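Local coordinates for mandelate racemase/muconate lactonizing enzyme family protein (Bradyrhizobium sp. ORS 278, PDB 3TOY) that is of unassigned function but belongs to the enolase superfamily, whose members join an alpha+beta capping domain to a modified TIM barrel, at residues Gly55-Ile60 with Tyr73-Thr78; Val32-Val37 with Pro84-Val89; Gly194-Asp199 with Ala229-Ala234. All blocks are in the same frame, centred on the assembly; numbering follows the deposited sequence.

Interaction 1: residues Gly55-Ile60 with Tyr73-Thr78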
loop_
_atom_site.group_PDB
_atom_site.type_symbol
_atom_site.label_atom_id
_atom_site.label_comp_id
_atom_site.label_asym_id
_atom_site.label_seq_id
_atom_site.Cartn_x
_atom_site.Cartn_y
_atom_site.Cartn_z
ATOM N N GLY A 55 -43.867 17.170 6.713
ATOM C CA GLY A 55 -42.913 16.698 7.715
ATOM C C GLY A 55 -43.459 15.577 8.579
ATOM O O GLY A 55 -44.074 15.834 9.622
ATOM N N PRO A 56 -43.231 14.320 8.167
ATOM C CA PRO A 56 -43.607 13.209 9.038
ATOM C C PRO A 56 -42.617 13.095 10.195
ATOM O O PRO A 56 -41.432 12.817 9.967
ATOM C CB PRO A 56 -43.569 11.988 8.108
ATOM C CG PRO A 56 -42.761 12.406 6.904
ATOM C CD PRO A 56 -42.558 13.884 6.925
ATOM N N LEU A 57 -43.086 13.365 11.419
ATOM C CA LEU A 57 -42.225 13.359 12.604
ATOM C C LEU A 57 -42.738 12.375 13.647
ATOM O O LEU A 57 -43.928 12.079 13.707
ATOM C CB LEU A 57 -42.151 14.739 13.254
ATOM C CG LEU A 57 -41.962 15.979 12.383
ATOM C CD1 LEU A 57 -41.871 17.249 13.256
ATOM C CD2 LEU A 57 -40.699 15.809 11.534
ATOM N N VAL A 58 -41.832 11.875 14.475
ATOM C CA VAL A 58 -42.193 11.100 15.659
ATOM C C VAL A 58 -41.722 11.884 16.875
ATOM O O VAL A 58 -40.534 12.192 17.009
ATOM C CB VAL A 58 -41.547 9.698 15.656
ATOM C CG1 VAL A 58 -41.762 8.974 17.000
ATOM C CG2 VAL A 58 -42.076 8.866 14.489
ATOM N N LEU A 59 -42.655 12.221 17.766
ATOM C CA LEU A 59 -42.345 13.017 18.948
ATOM C C LEU A 59 -42.253 12.090 20.135
ATOM O O LEU A 59 -43.171 11.302 20.393
ATOM C CB LEU A 59 -43.442 14.076 19.180
ATOM C CG LEU A 59 -43.877 14.851 17.936
ATOM C CD1 LEU A 59 -44.983 15.880 18.272
ATOM C CD2 LEU A 59 -42.663 15.550 17.277
ATOM N N ILE A 60 -41.141 12.170 20.855
ATOM C CA ILE A 60 -40.787 11.176 21.851
ATOM C C ILE A 60 -40.786 11.838 23.203
ATOM O O ILE A 60 -40.206 12.912 23.381
ATOM C CB ILE A 60 -39.364 10.573 21.553
ATOM C CG1 ILE A 60 -39.365 9.858 20.194
ATOM C CG2 ILE A 60 -38.878 9.696 22.685
ATOM C CD1 ILE A 60 -37.992 9.222 19.772
ATOM N N TYR A 73 -37.373 14.531 18.863
ATOM C CA TYR A 73 -38.171 14.071 17.724
ATOM C C TYR A 73 -37.295 13.469 16.616
ATOM O O TYR A 73 -36.072 13.750 16.521
ATOM C CB TYR A 73 -39.043 15.205 17.133
ATOM C CG TYR A 73 -38.256 16.232 16.336
ATOM C CD1 TYR A 73 -38.060 16.075 14.960
ATOM C CD2 TYR A 73 -37.700 17.340 16.957
ATOM C CE1 TYR A 73 -37.314 17.006 14.224
ATOM C CE2 TYR A 73 -36.966 18.271 16.242
ATOM C CZ TYR A 73 -36.770 18.089 14.879
ATOM O OH TYR A 73 -36.050 19.014 14.178
ATOM N N LEU A 74 -37.936 12.640 15.806
ATOM C CA LEU A 74 -37.357 12.047 14.612
ATOM C C LEU A 74 -38.075 12.575 13.384
ATOM O O LEU A 74 -39.311 12.689 13.389
ATOM C CB LEU A 74 -37.538 10.537 14.658
ATOM C CG LEU A 74 -36.950 9.826 15.871
ATOM C CD1 LEU A 74 -37.341 8.354 15.823
ATOM C CD2 LEU A 74 -35.434 9.983 15.925
ATOM N N PHE A 75 -37.308 12.941 12.350
ATOM C CA PHE A 75 -37.859 13.112 11.002
ATOM C C PHE A 75 -37.892 11.732 10.399
ATOM O O PHE A 75 -36.868 11.032 10.391
ATOM C CB PHE A 75 -36.982 14.038 10.154
ATOM C CG PHE A 75 -37.373 14.085 8.706
ATOM C CD1 PHE A 75 -38.553 14.705 8.305
ATOM C CD2 PHE A 75 -36.563 13.509 7.731
ATOM C CE1 PHE A 75 -38.900 14.750 6.983
ATOM C CE2 PHE A 75 -36.922 13.549 6.405
ATOM C CZ PHE A 75 -38.082 14.169 6.021
ATOM N N ALA A 76 -39.059 11.328 9.892
ATOM C CA ALA A 76 -39.262 9.943 9.518
ATOM C C ALA A 76 -39.164 9.687 8.018
ATOM O O ALA A 76 -39.325 8.541 7.574
ATOM C CB ALA A 76 -40.607 9.444 10.066
ATOM N N TYR A 77 -38.898 10.746 7.250
ATOM C CA TYR A 77 -38.782 10.655 5.795
ATOM C C TYR A 77 -40.091 10.398 5.048
ATOM O O TYR A 77 -40.399 11.103 4.094
ATOM C CB TYR A 77 -37.752 9.590 5.391
ATOM C CG TYR A 77 -36.319 10.085 5.522
ATOM C CD1 TYR A 77 -35.711 10.795 4.484
ATOM C CD2 TYR A 77 -35.591 9.860 6.680
ATOM C CE1 TYR A 77 -34.390 11.256 4.607
ATOM C CE2 TYR A 77 -34.268 10.325 6.807
ATOM C CZ TYR A 77 -33.689 11.012 5.766
ATOM O OH TYR A 77 -32.383 11.473 5.887
ATOM N N THR A 78 -40.826 9.373 5.473
ATOM C CA THR A 78 -42.055 8.934 4.785
ATOM C C THR A 78 -43.113 8.510 5.814
ATOM O O THR A 78 -42.772 8.033 6.891
ATOM C CB THR A 78 -41.770 7.781 3.792
ATOM O OG1 THR A 78 -42.999 7.304 3.231
ATOM C CG2 THR A 78 -41.059 6.611 4.485
#

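Interaction 2: residues Val32-Val37 with Pro84-Val89. With NI (nickel (II) ion), chain G.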
loop_
_atom_site.group_PDB
_atom_site.type_symbol
_atom_site.label_atom_id
_atom_site.label_comp_id
_atom_site.label_asym_id
_atom_site.label_seq_id
_atom_site.Cartn_x
_atom_site.Cartn_y
_atom_site.Cartn_z
ATOM N N VAL A 32 -42.321 5.687 28.444
ATOM C CA VAL A 32 -41.968 6.261 27.167
ATOM C C VAL A 32 -43.196 6.235 26.266
ATOM O O VAL A 32 -43.833 5.197 26.094
ATOM C CB VAL A 32 -40.808 5.440 26.527
ATOM C CG1 VAL A 32 -40.588 5.850 25.096
ATOM C CG2 VAL A 32 -39.547 5.620 27.351
ATOM N N THR A 33 -43.538 7.376 25.683
ATOM C CA THR A 33 -44.606 7.391 24.714
ATOM C C THR A 33 -44.121 8.096 23.457
ATOM O O THR A 33 -43.245 8.950 23.517
ATOM C CB THR A 33 -45.877 8.076 25.270
ATOM O OG1 THR A 33 -45.664 9.487 25.382
ATOM C CG2 THR A 33 -46.212 7.510 26.634
ATOM N N ALA A 34 -44.689 7.717 22.323
ATOM C CA ALA A 34 -44.330 8.327 21.059
ATOM C C ALA A 34 -45.578 8.692 20.295
ATOM O O ALA A 34 -46.546 7.927 20.261
ATOM C CB ALA A 34 -43.470 7.344 20.235
ATOM N N ARG A 35 -45.563 9.857 19.664
ATOM C CA ARG A 35 -46.677 10.247 18.810
ATOM C C ARG A 35 -46.202 10.620 17.415
ATOM O O ARG A 35 -45.134 11.214 17.255
ATOM C CB ARG A 35 -47.446 11.420 19.423
ATOM C CG ARG A 35 -48.069 11.121 20.800
ATOM C CD ARG A 35 -48.707 12.381 21.386
ATOM N NE ARG A 35 -47.710 13.318 21.897
ATOM C CZ ARG A 35 -47.981 14.553 22.309
ATOM N NH1 ARG A 35 -49.230 15.007 22.280
ATOM N NH2 ARG A 35 -47.006 15.331 22.760
ATOM N N ALA A 36 -47.010 10.291 16.416
ATOM C CA ALA A 36 -46.719 10.640 15.032
ATOM C C ALA A 36 -47.472 11.900 14.607
ATOM O O ALA A 36 -48.667 12.040 14.887
ATOM C CB ALA A 36 -47.085 9.466 14.119
ATOM N N VAL A 37 -46.783 12.818 13.934
ATOM C CA VAL A 37 -47.435 13.989 13.354
ATOM C C VAL A 37 -46.968 14.185 11.927
ATOM O O VAL A 37 -45.888 13.722 11.548
ATOM C CB VAL A 37 -47.163 15.278 14.137
ATOM C CG1 VAL A 37 -47.719 15.177 15.556
ATOM C CG2 VAL A 37 -45.670 15.593 14.191
ATOM N N PRO A 84 -44.357 2.023 12.455
ATOM C CA PRO A 84 -43.239 1.180 12.896
ATOM C C PRO A 84 -42.363 1.896 13.944
ATOM O O PRO A 84 -42.022 1.298 14.980
ATOM C CB PRO A 84 -42.455 0.931 11.606
ATOM C CG PRO A 84 -43.403 1.150 10.508
ATOM C CD PRO A 84 -44.425 2.148 10.992
ATOM N N LEU A 85 -42.018 3.165 13.689
ATOM C CA LEU A 85 -41.153 3.932 14.609
ATOM C C LEU A 85 -41.836 4.150 15.956
ATOM O O LEU A 85 -41.231 3.995 17.010
ATOM C CB LEU A 85 -40.747 5.281 14.011
ATOM C CG LEU A 85 -39.606 5.197 12.983
ATOM C CD1 LEU A 85 -39.406 6.530 12.271
ATOM C CD2 LEU A 85 -38.339 4.748 13.684
ATOM N N VAL A 86 -43.125 4.478 15.921
ATOM C CA VAL A 86 -43.876 4.646 17.177
ATOM C C VAL A 86 -43.838 3.368 18.014
ATOM O O VAL A 86 -43.562 3.408 19.218
ATOM C CB VAL A 86 -45.341 5.073 16.888
ATOM C CG1 VAL A 86 -46.204 4.933 18.156
ATOM C CG2 VAL A 86 -45.366 6.503 16.355
ATOM N N HIS A 87 -44.096 2.253 17.373
ATOM C CA HIS A 87 -44.040 0.958 17.996
ATOM C C HIS A 87 -42.686 0.668 18.602
ATOM O O HIS A 87 -42.582 0.245 19.720
ATOM C CB HIS A 87 -44.235 -0.113 16.948
ATOM C CG HIS A 87 -45.632 -0.621 16.810
ATOM N ND1 HIS A 87 -46.195 -1.505 17.700
ATOM C CD2 HIS A 87 -46.550 -0.438 15.834
ATOM C CE1 HIS A 87 -47.420 -1.800 17.304
ATOM N NE2 HIS A 87 -47.655 -1.175 16.168
ATOM N N LEU A 88 -41.649 0.861 17.806
ATOM C CA LEU A 88 -40.303 0.545 18.273
ATOM C C LEU A 88 -39.921 1.371 19.491
ATOM O O LEU A 88 -39.397 0.839 20.477
ATOM C CB LEU A 88 -39.295 0.756 17.144
ATOM C CG LEU A 88 -39.366 -0.374 16.118
ATOM C CD1 LEU A 88 -38.634 0.070 14.870
ATOM C CD2 LEU A 88 -38.778 -1.691 16.672
ATOM N N VAL A 89 -40.183 2.672 19.433
ATOM C CA VAL A 89 -39.840 3.540 20.541
ATOM C C VAL A 89 -40.599 3.102 21.803
ATOM O O VAL A 89 -40.036 3.034 22.890
ATOM C CB VAL A 89 -40.171 5.002 20.233
ATOM C CG1 VAL A 89 -40.036 5.841 21.502
ATOM C CG2 VAL A 89 -39.248 5.549 19.123
HETATM NI NI NI G . -49.269 -1.386 14.521
HETATM O O HOH W 1 -51.403 -1.294 14.588
HETATM O O HOH W 2 -49.335 -3.430 14.724
HETATM O O HOH W 3 -49.548 0.740 14.386
HETATM O O HOH W 4 -51.103 -1.493 15.588
#

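Interaction 3: residues Gly194-Asp199 with Ala229-Ala234. With P4C (O-acetaldehydyl-hexaethylene glycol), chain N.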
loop_
_atom_site.group_PDB
_atom_site.type_symbol
_atom_site.label_atom_id
_atom_site.label_comp_id
_atom_site.label_asym_id
_atom_site.label_seq_id
_atom_site.Cartn_x
_atom_site.Cartn_y
_atom_site.Cartn_z
ATOM N N GLY A 194 -32.276 15.576 -13.113
ATOM C CA GLY A 194 -32.205 15.453 -14.573
ATOM C C GLY A 194 -30.780 15.237 -15.048
ATOM O O GLY A 194 -29.983 14.598 -14.364
ATOM N N ASP A 195 -30.449 15.784 -16.211
ATOM C CA ASP A 195 -29.109 15.637 -16.761
ATOM C C ASP A 195 -28.146 16.703 -16.233
ATOM O O ASP A 195 -28.545 17.569 -15.448
ATOM C CB ASP A 195 -29.160 15.635 -18.289
ATOM C CG ASP A 195 -29.718 16.924 -18.864
ATOM O OD1 ASP A 195 -29.934 17.891 -18.112
ATOM O OD2 ASP A 195 -29.940 16.970 -20.086
ATOM N N LEU A 196 -26.876 16.628 -16.629
ATOM C CA LEU A 196 -25.886 17.604 -16.170
ATOM C C LEU A 196 -26.261 19.040 -16.579
ATOM O O LEU A 196 -26.053 19.991 -15.817
ATOM C CB LEU A 196 -24.492 17.251 -16.714
ATOM C CG LEU A 196 -23.401 18.321 -16.574
ATOM C CD1 LEU A 196 -23.186 18.681 -15.100
ATOM C CD2 LEU A 196 -22.081 17.846 -17.233
ATOM N N ALA A 197 -26.785 19.201 -17.794
ATOM C CA ALA A 197 -27.172 20.535 -18.257
ATOM C C ALA A 197 -28.116 21.169 -17.251
ATOM O O ALA A 197 -27.992 22.348 -16.929
ATOM C CB ALA A 197 -27.835 20.474 -19.654
ATOM N N THR A 198 -29.066 20.389 -16.758
ATOM C CA THR A 198 -30.008 20.892 -15.768
ATOM C C THR A 198 -29.322 21.365 -14.481
ATOM O O THR A 198 -29.629 22.439 -13.950
ATOM C CB THR A 198 -31.063 19.832 -15.463
ATOM O OG1 THR A 198 -31.844 19.621 -16.648
ATOM C CG2 THR A 198 -31.978 20.283 -14.348
ATOM N N ASP A 199 -28.367 20.581 -13.996
ATOM C CA ASP A 199 -27.641 20.950 -12.790
ATOM C C ASP A 199 -26.859 22.214 -13.050
ATOM O O ASP A 199 -26.819 23.118 -12.215
ATOM C CB ASP A 199 -26.634 19.862 -12.396
ATOM C CG ASP A 199 -27.291 18.575 -11.956
ATOM O OD1 ASP A 199 -28.435 18.604 -11.429
ATOM O OD2 ASP A 199 -26.636 17.518 -12.124
ATOM N N ALA A 229 -20.780 10.913 -11.332
ATOM C CA ALA A 229 -20.520 11.946 -10.337
ATOM C C ALA A 229 -19.209 12.644 -10.681
ATOM O O ALA A 229 -19.110 13.863 -10.690
ATOM C CB ALA A 229 -20.462 11.339 -8.938
ATOM N N THR A 230 -18.178 11.864 -10.969
ATOM C CA THR A 230 -16.903 12.467 -11.360
ATOM C C THR A 230 -17.020 13.411 -12.564
ATOM O O THR A 230 -16.435 14.492 -12.571
ATOM C CB THR A 230 -15.848 11.372 -11.638
ATOM O OG1 THR A 230 -15.439 10.826 -10.379
ATOM C CG2 THR A 230 -14.615 11.968 -12.305
ATOM N N ARG A 231 -17.750 12.968 -13.577
ATOM C CA ARG A 231 -17.975 13.752 -14.791
ATOM C C ARG A 231 -18.714 15.064 -14.474
ATOM O O ARG A 231 -18.306 16.135 -14.903
ATOM C CB ARG A 231 -18.786 12.932 -15.808
ATOM C CG ARG A 231 -18.670 13.486 -17.227
ATOM C CD ARG A 231 -19.540 12.717 -18.234
ATOM N NE ARG A 231 -20.950 12.885 -17.907
ATOM C CZ ARG A 231 -21.716 13.854 -18.417
ATOM N NH1 ARG A 231 -21.201 14.705 -19.291
ATOM N NH2 ARG A 231 -22.984 13.968 -18.043
ATOM N N ARG A 232 -19.800 14.979 -13.710
ATOM C CA ARG A 232 -20.565 16.198 -13.402
ATOM C C ARG A 232 -19.776 17.158 -12.531
ATOM O O ARG A 232 -19.814 18.379 -12.744
ATOM C CB ARG A 232 -21.873 15.860 -12.695
ATOM C CG ARG A 232 -22.785 14.970 -13.549
ATOM C CD ARG A 232 -24.272 15.165 -13.228
ATOM N NE ARG A 232 -25.091 14.250 -14.026
ATOM C CZ ARG A 232 -26.420 14.222 -14.025
ATOM N NH1 ARG A 232 -27.110 15.088 -13.290
ATOM N NH2 ARG A 232 -27.065 13.330 -14.770
ATOM N N ILE A 233 -19.097 16.617 -11.520
ATOM C CA ILE A 233 -18.335 17.465 -10.605
ATOM C C ILE A 233 -17.273 18.282 -11.336
ATOM O O ILE A 233 -17.106 19.472 -11.068
ATOM C CB ILE A 233 -17.710 16.648 -9.432
ATOM C CG1 ILE A 233 -18.835 16.073 -8.554
ATOM C CG2 ILE A 233 -16.733 17.534 -8.637
ATOM C CD1 ILE A 233 -18.334 15.050 -7.471
ATOM N N ALA A 234 -16.573 17.668 -12.287
ATOM C CA ALA A 234 -15.539 18.407 -13.020
ATOM C C ALA A 234 -16.140 19.587 -13.796
ATOM O O ALA A 234 -15.521 20.647 -13.954
ATOM C CB ALA A 234 -14.795 17.498 -13.957
HETATM O O1 P4C N . -21.724 6.462 -15.515
HETATM C C2 P4C N . -22.198 5.599 -16.562
HETATM C C3 P4C N . -23.586 6.069 -16.979
HETATM O O4 P4C N . -24.484 4.982 -16.830
HETATM C C5 P4C N . -25.843 5.399 -16.821
HETATM C C6 P4C N . -26.563 4.647 -17.930
HETATM O O7 P4C N . -26.246 5.256 -19.184
HETATM C C8 P4C N . -26.841 4.536 -20.267
HETATM C C9 P4C N . -26.455 5.183 -21.580
HETATM O O10 P4C N . -27.081 6.458 -21.618
HETATM C C11 P4C N . -26.907 7.068 -22.889
HETATM C C12 P4C N . -27.365 8.510 -22.792
HETATM O O13 P4C N . -26.773 9.103 -21.639
HETATM C C14 P4C N . -27.031 10.507 -21.570
HETATM C C15 P4C N . -26.143 11.108 -20.491
HETATM O O16 P4C N . -24.807 11.152 -20.981
HETATM C C17 P4C N . -23.823 11.181 -19.952
HETATM C C18 P4C N . -22.452 11.035 -20.604
HETATM O O19 P4C N . -22.180 12.171 -21.425
HETATM C C20 P4C N . -20.970 12.042 -22.173
HETATM C C21 P4C N . -20.818 13.207 -23.148
HETATM O O22 P4C N . -21.764 13.099 -24.218
#

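Interaction 1: residues Gly55-Ile60 with Tyr73-Thr78
Leu-57, Val-58 and Leu-59 pair with Phe-75, Leu-74 and Tyr-73 in a buried antiparallel beta hairpin of the N-terminal capping domain, formed by strands 50-64 and 69-75. The segment axes run at 158°, close to antiparallel. Val-58 and Leu-74 are the hydrogen-bonded pair: Val-58 N reaches Leu-74 O and Leu-74 N reaches Val-58 O, each at 2.9 Å. One further bond, Ala-76 N to Pro-56 O at 2.8 Å, continues the pairing as the second strand passes into a turn. Leu-57/Phe-75 and Leu-59/Tyr-73 are non-hydrogen-bonded pairs, and their side chains share one face of the sheet. There Leu-57 CD2 meets the edge of the Phe-75 ring, 4.0 Å from CD1, while Leu-59 CD2 packs 3.6 Å from Tyr-73 CB. The Tyr-73 hydroxyl hydrogen-bonds to Glu-325 OE1. The Phe-75 ring has Tyr-77 N over the centre of one face. Pro-56 lies alongside this ring, with its CD 3.8 Å from Phe-75 CE1. On the other face, Val-58 CB lies 4.2 Å from Leu-74 CB, and Ile-60 CD1 touches Leu-74 CG at 4.1 Å. Phe-75 also stacks with Phe-345, and Leu-57 and Tyr-73 both touch Ala-346; Val-58 and Ala-76 meet Leu-82 and Leu-85 of helix 82-95, and strand 29-47 bonds to the far edge of 50-64.

Interaction 2: residues Val32-Val37 with Pro84-Val89
Val-32 and Val-89 make the tightest part of this strand-on-helix contact: their CG1 methyls lie 3.6 Å apart, and Val-32 CG1 is equally close to the carbonyl oxygen of Val-89. The two side chains cross at about a right angle. Each valine holds CG1 anti to its own backbone N (chi1 170° in both), which turns that methyl into the interface. Ala-34 CB comes next. It sits 4.0 Å from Val-89 CG1 and 4.2 Å from Val-86 CG1, and its small size goes with a close backbone approach, 5.4 Å between Ala-34 CA and Val-86 CA. No hydrogen bond passes between the segments, so the join is made by van der Waals contact; the nearby Glu-90 OE2 does accept from Ala-34 N.

The geometry is that of a helix laid on a beta sheet, here in the capping domain of an enolase-superfamily protein: helix 82-95 follows the meander of strands 29-47, 50-64 and 69-75 and runs at 173° to the first of them in these segments, 7.6 Å away axis to axis. Helix 122-142 adds to the close-packed end, with Leu-130 against Val-32 and Ala-126 against Val-89.

Toward the other end the packing slackens. Val-86, partly exposed, spreads its two methyls along the strand: CG1 is 3.7 Å from Ala-34 O, whereas CG2 approaches Ala-36 CB at 4.1 Å. Arg-35 leaves the strand on the far face, where its NH1 forms a salt bridge with Glu-374. His-87 points away from the strand, and its NE2 binds a nickel ion at 2.3 Å; water oxygens and NE2 of His-87 of a second subunit bind the same metal.

Interaction 3: residues Gly194-Asp199 with Ala229-Ala234
Arg-232 reaches from helix 226-236 to the start of helix 196-210, joining two consecutive outer helices of the (beta/alpha)-barrel domain, each of which follows a parallel strand of the barrel. The polar bonds gather on its guanidinium. NH1 meets Asp-199 OD2 at 2.7 Å in a salt bridge, approaching on the syn side but 34° out of the carboxylate plane, with the two flat groups turned 51° against each other. NH1 and NH2 both bond to the single oxygen Gly-194 O, at 3.1 and 3.2 Å; the NH2 bond lies in the carbonyl plane on a lone pair, while NH1 is tilted from it. NE turns to Glu-228 OE2, an oxygen that also receives Arg-231 NH2. With Asp-199 OD1 bonded to Gly-192 N, both carboxylate oxygens have partners; two arginines and two acids form one network whose charges probably offset one another.

Packing contacts run alongside. The Leu-196 backbone N lies over the centre of one guanidinium face of Arg-232, 3.6 Å from CZ. The Leu-196 and Arg-232 side chains run antiparallel alongside one another, bringing Leu-196 CD1 to 3.9 Å from Arg-232 CB. Arg-231, bent at chi3 (65°), swings its guanidinium back toward Leu-196, where NH2 lies 3.8 Å from CB.

Within the two segments, o-acetaldehydyl-hexaethylene glycol meets Arg-231, with O19 over the centre of its guanidinium face; Asp-225 OD1 is a further, hydrogen-bonded partner.

Capping fixes the helix start. Asp-195, at the N-cap, accepts from Thr-198 N and Thr-198 OG1 on a single oxygen, OD1, each at 3.0 Å and from opposite faces of the carboxylate plane.

Interactions 1 and 2 belong to one capping domain, with centres about 9 Å apart. Strands 29-47 and 50-64 are sheet neighbours, and Leu-59 N probably bonds to Arg-35 O between them; separately, helix 82-95 packs Leu-85 CD1 on Ala-76 CB. Interaction 1 combines backbone pairing with apolar side chains, whereas interaction 2 has no hydrogen bond between its segments and rests on van der Waals contact; both are buried and both touch a second subunit. Interaction 3 stands apart in the barrel domain, its centre about 32 Å from that of interaction 1 and 40 Å from that of interaction 2. Only partly buried and untouched by other chains, it relies instead on charged and polar side-chain bonds.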